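PDB 2Y6U: peroxisomal membrane protein LPX1 from Saccharomyces cerevisiae, which hydrolyses acyl esters in yeast peroxisomes, acting as an acyl esterase, a triacylglycerol lipase and a phospholipase A. Local coordinates for residues Ile277-Val280 with Lys281-Arg284; His342-Val345 with Leu346-Leu350; Ser373-Asn376 with Glu377-Lys381. All coordinates share one frame; numbering follows the deposited sequence.

Contact 1 of 3, residues Ile277-Val280 with Lys281-Arg284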
ATOM      1  N   ILE A 277      -3.117  -4.955 -14.223  1.00 21.83           N
ATOM      2  CA  ILE A 277      -3.223  -6.046 -15.088  1.00 22.19           C
ATOM      3  C   ILE A 277      -2.217  -7.099 -14.729  1.00 24.60           C
ATOM      4  O   ILE A 277      -2.551  -8.316 -14.724  1.00 25.35           O
ATOM      5  CB  ILE A 277      -3.114  -5.635 -16.569  1.00 22.61           C
ATOM      6  CG1 ILE A 277      -4.340  -4.723 -16.942  1.00 25.05           C
ATOM      7  CG2 ILE A 277      -2.909  -6.814 -17.544  1.00 25.97           C
ATOM      8  CD1 ILE A 277      -4.128  -3.951 -18.262  1.00 27.61           C
ATOM      9  N   SER A 278      -0.989  -6.672 -14.473  1.00 21.45           N
ATOM     10  CA  SER A 278       0.081  -7.616 -14.153  1.00 23.41           C
ATOM     11  C   SER A 278      -0.132  -8.399 -12.774  1.00 21.57           C
ATOM     12  O   SER A 278       0.560  -9.423 -12.510  1.00 23.55           O
ATOM     13  CB  SER A 278       1.379  -6.853 -14.063  1.00 24.48           C
ATOM     14  OG  SER A 278       2.468  -7.762 -13.908  1.00 25.18           O
ATOM     15  N   ASN A 279      -0.977  -7.858 -11.936  1.00 20.36           N
ATOM     16  CA  ASN A 279      -1.204  -8.298 -10.584  1.00 20.46           C
ATOM     17  C   ASN A 279      -2.520  -8.951 -10.274  1.00 20.97           C
ATOM     18  O   ASN A 279      -2.746  -9.469  -9.137  1.00 23.52           O
ATOM     19  CB  ASN A 279      -0.890  -7.163  -9.585  1.00 18.99           C
ATOM     20  CG  ASN A 279       0.565  -6.977  -9.484  1.00 20.55           C
ATOM     21  OD1 ASN A 279       1.274  -7.952  -9.153  1.00 23.09           O
ATOM     22  ND2 ASN A 279       1.102  -5.821  -9.914  1.00 19.92           N
ATOM     23  N   VAL A 280      -3.442  -8.964 -11.227  1.00 21.63           N
ATOM     24  CA  VAL A 280      -4.721  -9.664 -11.017  1.00 20.44           C
ATOM     25  C   VAL A 280      -4.518 -11.147 -10.620  1.00 21.29           C
ATOM     26  O   VAL A 280      -5.270 -11.670  -9.781  1.00 23.22           O
ATOM     27  CB  VAL A 280      -5.629  -9.504 -12.265  1.00 21.17           C
ATOM     28  CG1 VAL A 280      -6.936 -10.360 -12.067  1.00 22.41           C
ATOM     29  CG2 VAL A 280      -6.069  -8.043 -12.347  1.00 20.03           C
ATOM     30  N   LYS A 281      -3.471 -11.732 -11.109  1.00 21.92           N
ATOM     31  CA  LYS A 281      -3.100 -13.087 -10.767  1.00 25.62           C
ATOM     32  C   LYS A 281      -2.862 -13.311  -9.236  1.00 26.90           C
ATOM     33  O   LYS A 281      -2.935 -14.470  -8.799  1.00 27.03           O
ATOM     34  CB  LYS A 281      -1.923 -13.603 -11.566  1.00 25.99           C
ATOM     35  CG  LYS A 281      -0.576 -12.903 -11.289  1.00 26.63           C
ATOM     36  CD  LYS A 281       0.594 -13.326 -12.140  1.00 30.51           C
ATOM     37  CE  LYS A 281       1.845 -12.596 -11.692  1.00 29.40           C
ATOM     38  NZ  LYS A 281       2.981 -12.811 -12.593  1.00 27.98           N
ATOM     39  N   PHE A 282      -2.598 -12.226  -8.478  1.00 22.67           N
ATOM     40  CA  PHE A 282      -2.367 -12.335  -7.042  1.00 23.39           C
ATOM     41  C   PHE A 282      -3.641 -12.219  -6.234  1.00 23.72           C
ATOM     42  O   PHE A 282      -3.629 -12.390  -5.018  1.00 24.38           O
ATOM     43  CB  PHE A 282      -1.318 -11.315  -6.592  1.00 23.04           C
ATOM     44  CG  PHE A 282       0.053 -11.672  -7.068  1.00 22.27           C
ATOM     45  CD1 PHE A 282       0.667 -12.843  -6.649  1.00 26.90           C
ATOM     46  CD2 PHE A 282       0.719 -10.881  -7.990  1.00 24.07           C
ATOM     47  CE1 PHE A 282       1.962 -13.110  -7.015  1.00 25.64           C
ATOM     48  CE2 PHE A 282       1.958 -11.183  -8.419  1.00 26.62           C
ATOM     49  CZ  PHE A 282       2.608 -12.309  -7.968  1.00 26.66           C
ATOM     50  N   VAL A 283      -4.764 -11.889  -6.913  1.00 22.66           N
ATOM     51  CA  VAL A 283      -6.036 -11.663  -6.234  1.00 23.40           C
ATOM     52  C   VAL A 283      -6.703 -13.053  -6.077  1.00 24.43           C
ATOM     53  O   VAL A 283      -7.229 -13.611  -7.036  1.00 27.54           O
ATOM     54  CB  VAL A 283      -6.954 -10.699  -7.000  1.00 24.98           C
ATOM     55  CG1 VAL A 283      -8.385 -10.632  -6.362  1.00 23.58           C
ATOM     56  CG2 VAL A 283      -6.245  -9.280  -7.048  1.00 20.38           C
ATOM     57  N   ARG A 284      -6.602 -13.587  -4.882  1.00 29.18           N
ATOM     58  CA  ARG A 284      -6.986 -14.999  -4.605  1.00 30.56           C
ATOM     59  C   ARG A 284      -8.394 -15.089  -4.041  1.00 30.27           C
ATOM     60  O   ARG A 284      -8.968 -16.190  -3.964  1.00 30.72           O
ATOM     61  CB  ARG A 284      -6.048 -15.615  -3.584  1.00 31.95           C
ATOM     62  CG  ARG A 284      -4.670 -15.687  -4.024  1.00 41.07           C
ATOM     63  CD  ARG A 284      -4.027 -16.457  -2.926  1.00 52.42           C
ATOM     64  NE  ARG A 284      -2.610 -16.247  -2.843  1.00 64.77           N
ATOM     65  CZ  ARG A 284      -1.817 -16.967  -2.055  1.00 72.28           C
ATOM     66  NH1 ARG A 284      -2.344 -17.904  -1.256  1.00 75.35           N
ATOM     67  NH2 ARG A 284      -0.510 -16.729  -2.050  1.00 75.78           N
TER
HETATM   68  O   HOH W   1      -2.249 -10.880 -13.643  1.00 23.66           O
HETATM   69  O   HOH W   2       1.923 -10.892 -14.408  1.00 30.44           O
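N279 and F282 meet where helix 273-279 runs out into a turn. The amide oxygen OD1 of N279 comes in at the edge of the F282 ring, near its plane and 3.2 Å from CD2, with amide and ring planes 31° apart. The same pair is tied through the backbone: F282 N donates to N279 O at 2.8 Å, and V283 N follows with a bond to V280 O of 2.9 Å. This is the close-packed part, where V280 and V283 are buried. The K281 side is more open and carries the waters, though NZ also bonds S278 OG of the second subunit. One water links I277 O to K281 N; a second takes a bond from K281 NZ and gives one to S278 O, while the extended lysine chain passes that carbonyl with CE at 3.5 Å. N279 OD1 takes a bond from N279 ND2 of the second subunit, while its own ND2 bonds F275 O of the same chain. Replacing F282 by an alanine is likely to leave F275 of the second subunit without its edge-to-face aromatic mate and to open a gap beside N279. V280 rests on helix 300-309, V283 reaches helix 146-157, and the turn leads on toward strand 286-292.

Contact 2 of 3, residues His342-Val345 with Leu346-Leu350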
ATOM      1  N   HIS A 342     -24.577 -13.699   1.127  1.00 32.63           N
ATOM      2  CA  HIS A 342     -25.148 -14.778   1.926  1.00 35.97           C
ATOM      3  C   HIS A 342     -24.422 -16.106   1.713  1.00 37.24           C
ATOM      4  O   HIS A 342     -24.041 -16.772   2.682  1.00 39.99           O
ATOM      5  CB  HIS A 342     -26.644 -14.968   1.560  1.00 38.41           C
ATOM      6  CG  HIS A 342     -27.322 -16.056   2.315  1.00 43.18           C
ATOM      7  ND1 HIS A 342     -27.748 -15.898   3.615  1.00 50.25           N
ATOM      8  CD2 HIS A 342     -27.683 -17.310   1.948  1.00 47.28           C
ATOM      9  CE1 HIS A 342     -28.353 -17.013   4.015  1.00 53.08           C
ATOM     10  NE2 HIS A 342     -28.316 -17.889   3.030  1.00 50.73           N
ATOM     11  N   GLU A 343     -24.205 -16.498   0.466  1.00 37.12           N
ATOM     12  CA  GLU A 343     -23.553 -17.787   0.228  1.00 41.12           C
ATOM     13  C   GLU A 343     -22.113 -17.747   0.803  1.00 40.11           C
ATOM     14  O   GLU A 343     -21.627 -18.704   1.351  1.00 40.38           O
ATOM     15  CB  GLU A 343     -23.494 -18.093  -1.278  1.00 40.67           C
ATOM     16  CG  GLU A 343     -24.844 -18.380  -1.936  1.00 48.39           C
ATOM     17  CD  GLU A 343     -25.586 -19.618  -1.373  1.00 56.94           C
ATOM     18  OE1 GLU A 343     -24.951 -20.637  -1.001  1.00 65.66           O
ATOM     19  OE2 GLU A 343     -26.820 -19.575  -1.310  1.00 61.73           O
ATOM     20  N   PHE A 344     -21.442 -16.618   0.628  1.00 37.79           N
ATOM     21  CA  PHE A 344     -20.040 -16.510   1.085  1.00 37.74           C
ATOM     22  C   PHE A 344     -19.928 -16.698   2.599  1.00 40.47           C
ATOM     23  O   PHE A 344     -19.130 -17.535   3.084  1.00 42.16           O
ATOM     24  CB  PHE A 344     -19.423 -15.169   0.598  1.00 34.16           C
ATOM     25  CG  PHE A 344     -17.994 -14.982   1.016  1.00 34.42           C
ATOM     26  CD1 PHE A 344     -16.978 -15.516   0.271  1.00 36.54           C
ATOM     27  CD2 PHE A 344     -17.666 -14.357   2.217  1.00 38.68           C
ATOM     28  CE1 PHE A 344     -15.647 -15.493   0.689  1.00 34.58           C
ATOM     29  CE2 PHE A 344     -16.297 -14.267   2.637  1.00 37.57           C
ATOM     30  CZ  PHE A 344     -15.303 -14.889   1.889  1.00 37.01           C
ATOM     31  N   VAL A 345     -20.768 -15.975   3.366  1.00 41.99           N
ATOM     32  CA  VAL A 345     -20.801 -16.147   4.823  1.00 44.94           C
ATOM     33  C   VAL A 345     -21.092 -17.604   5.266  1.00 50.41           C
ATOM     34  O   VAL A 345     -20.411 -18.164   6.128  1.00 51.74           O
ATOM     35  CB  VAL A 345     -21.832 -15.232   5.482  1.00 45.43           C
ATOM     36  CG1 VAL A 345     -21.831 -15.437   7.019  1.00 47.92           C
ATOM     37  CG2 VAL A 345     -21.618 -13.783   5.092  1.00 42.62           C
ATOM     38  N   LEU A 346     -22.066 -18.225   4.629  1.00 53.14           N
ATOM     39  CA  LEU A 346     -22.450 -19.567   4.989  1.00 59.21           C
ATOM     40  C   LEU A 346     -21.308 -20.565   4.905  1.00 62.07           C
ATOM     41  O   LEU A 346     -21.262 -21.493   5.711  1.00 67.32           O
ATOM     42  CB  LEU A 346     -23.627 -20.051   4.126  1.00 60.40           C
ATOM     43  CG  LEU A 346     -25.029 -19.824   4.713  1.00 64.48           C
ATOM     44  CD1 LEU A 346     -26.045 -20.598   3.901  1.00 66.04           C
ATOM     45  CD2 LEU A 346     -25.130 -20.248   6.188  1.00 69.36           C
ATOM     46  N   THR A 347     -20.401 -20.393   3.950  1.00 61.07           N
ATOM     47  CA  THR A 347     -19.293 -21.308   3.798  1.00 63.81           C
ATOM     48  C   THR A 347     -17.991 -20.795   4.430  1.00 63.18           C
ATOM     49  O   THR A 347     -16.944 -21.443   4.332  1.00 63.89           O
ATOM     50  CB  THR A 347     -19.071 -21.621   2.285  1.00 63.87           C
ATOM     51  OG1 THR A 347     -18.734 -20.442   1.590  1.00 59.42           O
ATOM     52  CG2 THR A 347     -20.358 -22.217   1.634  1.00 66.07           C
ATOM     53  N   SER A 348     -18.046 -19.640   5.099  1.00 61.08           N
ATOM     54  CA  SER A 348     -16.818 -19.028   5.579  1.00 59.91           C
ATOM     55  C   SER A 348     -16.346 -19.712   6.873  1.00 62.03           C
ATOM     56  O   SER A 348     -17.160 -19.938   7.737  1.00 64.77           O
ATOM     57  CB  SER A 348     -16.994 -17.531   5.794  1.00 57.21           C
ATOM     58  OG  SER A 348     -15.709 -16.968   5.950  1.00 58.30           O
ATOM     59  N   PRO A 349     -15.033 -20.017   7.000  1.00122.19           N
ATOM     60  CA  PRO A 349     -14.536 -20.666   8.221  1.00121.50           C
ATOM     61  C   PRO A 349     -14.892 -19.929   9.522  1.00119.37           C
ATOM     62  O   PRO A 349     -14.868 -18.700   9.556  1.00117.51           O
ATOM     63  CB  PRO A 349     -13.010 -20.674   8.011  1.00121.57           C
ATOM     64  CG  PRO A 349     -12.825 -20.677   6.544  1.00122.42           C
ATOM     65  CD  PRO A 349     -13.958 -19.848   6.000  1.00122.22           C
ATOM     66  N   LEU A 350     -15.225 -20.672  10.579  1.00119.27           N
ATOM     67  CA  LEU A 350     -15.348 -20.067  11.910  1.00117.80           C
ATOM     68  C   LEU A 350     -13.945 -19.530  12.305  1.00116.95           C
ATOM     69  O   LEU A 350     -12.976 -20.251  12.086  1.00117.73           O
ATOM     70  CB  LEU A 350     -15.899 -21.069  12.949  1.00118.26           C
ATOM     71  CG  LEU A 350     -17.240 -21.801  12.693  1.00119.30           C
ATOM     72  CD1 LEU A 350     -17.928 -22.079  14.031  1.00118.10           C
ATOM     73  CD2 LEU A 350     -18.214 -21.063  11.743  1.00118.16           C
TER
HETATM   74  O   HOH W   3     -16.941 -18.599   2.057  1.00 50.02           O
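A chi1 of 180° carries the H342 ring away from its own backbone N, and a chi2 of 78° turns one face across L346, one helical turn on. CG of L346 lies 4.1 Å above that face, offset toward the rim, and its CD1 comes within 3.6 Å of H342 NE2. This is an i to i+4 side-chain contact near the C-terminal end of helix 330-347 in the alpha/beta-hydrolase fold. In the backbone, the regular helical bond from L346 N to H342 O still holds, nearly straight at 164°. The other ring nitrogen, ND1, is hydrogen-bonded to the hydroxyl of Y84, which ties the helix to the sheet strand 84-92. One residue later the regular pattern frays. T347 N shares itself between E343 O and F344 O, both bonds weak, whereas S348 N makes a firmer bond of 3.0 Å to V345 O, three residues back, as the chain leaves the helix. F344 packs against H163 in a loop of the same chain. Its carbonyl and the hydroxyl of T347 are bridged by a water that donates a hydrogen bond to F344 O at 2.6 Å and sits 3.5 Å above one face of the F344 ring, offset toward the rim.

Contact 3 of 3, residues Ser373-Asn376 with Glu377-Lys381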
ATOM      1  N   SER A 373       4.953 -26.239  16.047  1.00 39.91           N
ATOM      2  CA  SER A 373       4.078 -26.756  15.004  0.50 42.50           C
ATOM      3  C   SER A 373       4.524 -26.258  13.620  1.00 41.68           C
ATOM      4  O   SER A 373       4.643 -26.996  12.639  1.00 42.02           O
ATOM      5  CB  SER A 373       2.647 -26.257  15.292  0.50 42.92           C
ATOM      6  OG  SER A 373       1.713 -26.775  14.370  0.50 46.94           O
ATOM      7  N   PHE A 374       4.759 -24.963  13.539  1.00 38.17           N
ATOM      8  CA  PHE A 374       5.142 -24.328  12.273  1.00 38.13           C
ATOM      9  C   PHE A 374       6.485 -24.863  11.797  1.00 38.17           C
ATOM     10  O   PHE A 374       6.646 -25.208  10.597  1.00 41.02           O
ATOM     11  CB  PHE A 374       5.148 -22.790  12.466  1.00 37.15           C
ATOM     12  CG  PHE A 374       5.600 -22.017  11.261  1.00 39.66           C
ATOM     13  CD1 PHE A 374       4.808 -21.878  10.183  1.00 45.15           C
ATOM     14  CD2 PHE A 374       6.843 -21.441  11.235  1.00 40.85           C
ATOM     15  CE1 PHE A 374       5.260 -21.167   9.097  1.00 51.46           C
ATOM     16  CE2 PHE A 374       7.280 -20.738  10.186  1.00 44.36           C
ATOM     17  CZ  PHE A 374       6.511 -20.581   9.123  1.00 45.97           C
ATOM     18  N   LYS A 375       7.452 -24.967  12.717  1.00 38.26           N
ATOM     19  CA  LYS A 375       8.774 -25.504  12.398  1.00 41.32           C
ATOM     20  C   LYS A 375       8.604 -26.920  11.786  1.00 44.00           C
ATOM     21  O   LYS A 375       9.207 -27.240  10.725  1.00 46.14           O
ATOM     22  CB  LYS A 375       9.670 -25.534  13.642  1.00 42.05           C
ATOM     23  CG  LYS A 375      10.997 -26.269  13.420  1.00 49.28           C
ATOM     24  CD  LYS A 375      11.711 -26.680  14.734  1.00 51.09           C
ATOM     25  CE  LYS A 375      10.958 -27.721  15.540  1.00 58.55           C
ATOM     26  NZ  LYS A 375      11.882 -28.795  16.053  1.00 64.19           N
ATOM     27  N   ASN A 376       7.787 -27.758  12.433  1.00 46.06           N
ATOM     28  CA  ASN A 376       7.558 -29.128  11.904  1.00 50.04           C
ATOM     29  C   ASN A 376       6.903 -29.117  10.521  1.00 50.25           C
ATOM     30  O   ASN A 376       7.189 -29.982   9.696  1.00 55.60           O
ATOM     31  CB  ASN A 376       6.785 -29.978  12.919  1.00 52.79           C
ATOM     32  CG  ASN A 376       7.600 -30.233  14.238  1.00 55.32           C
ATOM     33  OD1 ASN A 376       8.851 -30.216  14.251  1.00 54.35           O
ATOM     34  ND2 ASN A 376       6.877 -30.444  15.342  1.00 58.60           N
ATOM     35  N   GLU A 377       6.027 -28.158  10.241  1.00 60.99           N
ATOM     36  CA  GLU A 377       5.457 -28.116   8.911  0.50 60.57           C
ATOM     37  C   GLU A 377       6.491 -27.529   7.880  1.00 55.69           C
ATOM     38  O   GLU A 377       6.518 -27.956   6.729  1.00 56.90           O
ATOM     39  CB  GLU A 377       4.096 -27.397   8.899  0.50 63.11           C
ATOM     40  CG  GLU A 377       3.107 -27.685  10.115  0.50 68.52           C
ATOM     41  CD  GLU A 377       2.931 -29.165  10.568  0.50 74.44           C
ATOM     42  OE1 GLU A 377       3.115 -30.083   9.737  0.50 78.34           O
ATOM     43  OE2 GLU A 377       2.560 -29.411  11.765  0.50 73.15           O
ATOM     44  N   ALA A 378       7.360 -26.620   8.293  1.00 50.51           N
ATOM     45  CA  ALA A 378       8.275 -25.980   7.343  1.00 47.92           C
ATOM     46  C   ALA A 378       9.604 -26.711   7.100  1.00 47.99           C
ATOM     47  O   ALA A 378      10.253 -26.539   6.061  1.00 45.77           O
ATOM     48  CB  ALA A 378       8.572 -24.514   7.787  1.00 46.06           C
ATOM     49  N   LEU A 379      10.055 -27.481   8.080  1.00 49.55           N
ATOM     50  CA  LEU A 379      11.385 -28.014   8.001  1.00 51.55           C
ATOM     51  C   LEU A 379      11.385 -29.135   6.943  1.00 53.61           C
ATOM     52  O   LEU A 379      10.532 -30.016   6.967  1.00 54.83           O
ATOM     53  CB  LEU A 379      11.784 -28.518   9.372  1.00 54.45           C
ATOM     54  CG  LEU A 379      13.235 -28.452   9.764  1.00 58.00           C
ATOM     55  CD1 LEU A 379      13.322 -28.286  11.248  1.00 62.86           C
ATOM     56  CD2 LEU A 379      13.799 -29.807   9.352  1.00 63.93           C
ATOM     57  N   VAL A 380      12.303 -29.047   5.972  1.00 53.81           N
ATOM     58  CA  VAL A 380      12.447 -30.080   4.943  1.00 55.09           C
ATOM     59  C   VAL A 380      13.606 -30.959   5.426  1.00 57.73           C
ATOM     60  O   VAL A 380      14.769 -30.543   5.400  1.00 57.74           O
ATOM     61  CB  VAL A 380      12.692 -29.448   3.537  1.00 55.36           C
ATOM     62  CG1 VAL A 380      13.039 -30.528   2.479  1.00 56.44           C
ATOM     63  CG2 VAL A 380      11.457 -28.606   3.108  1.00 54.14           C
ATOM     64  N   LYS A 381      13.282 -32.173   5.864  1.00 61.39           N
ATOM     65  CA  LYS A 381      14.248 -33.031   6.607  1.00 65.17           C
ATOM     66  C   LYS A 381      15.349 -33.712   5.777  1.00 67.17           C
ATOM     67  O   LYS A 381      15.439 -33.557   4.552  1.00 65.58           O
ATOM     68  CB  LYS A 381      13.491 -34.086   7.421  1.00 69.25           C
ATOM     69  CG  LYS A 381      12.627 -33.489   8.538  1.00 71.91           C
ATOM     70  CD  LYS A 381      12.298 -34.518   9.651  1.00 81.42           C
ATOM     71  CE  LYS A 381      11.236 -33.997  10.642  1.00 83.30           C
ATOM     72  NZ  LYS A 381      10.751 -35.123  11.492  1.00 90.71           N
TER
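E377 folds its side chain back over the carbonyl of S373, one turn earlier in helix 360-378. Two conformers of both residues were modelled, so the path holds for the copy described and its close approaches to S373 are doubtful. CB starts near the F374 carbonyl, 3.8 Å from its O. CG then comes very close to S373 O. The bend at chi2 (-45°) keeps the chain from running straight out, and CD lies 3.5 Å from the same S373 O. At the tip the two carboxylate oxygens part company. OE2 stays beside S373, 3.8 Å from its OG, while OE1 lies 4.0 Å from N376 C and forms a salt bridge with R182 of the second subunit, a charge pairing that probably favours the ionised carboxylate. Along the backbone, E377 N bonds S373 O and A378 N bonds F374 O, the latter at 2.8 Å. L379 N still donates to K375 O, also at 2.8 Å, although L379 is the first residue to leave helical geometry. On another flank L379 and K375 lie side by side, pointing the same way, with CD1 of L379 3.8 Å from CG of K375. F374 packs on L264 of the second subunit. L379 and V380 then pair in parallel with a strand of that chain, an intermolecular beta-sheet extension at the end of the long C-terminal helix that takes part in the dimer contacts.

All three contacts are places where a helix gives way to other structure, met in series along the chain. Contacts 1 and 2 belong to the compact hydrolase body, with centres about 23 Å apart and nearest atoms about 8 Å apart. Contact 3 stands off it, its centre about 40 Å from the centre of the chain and about 29 Å from that of contact 1; yet both of these touch the second subunit, whereas contact 2 does not. The chain running on from contact 2 leads to helix 360-378, which ends in contact 3, about 30 Å away between centres. The GxSxG pattern around S145, consistent with a nucleophile elbow, precedes helix 146-157, on which V283 of contact 1 packs.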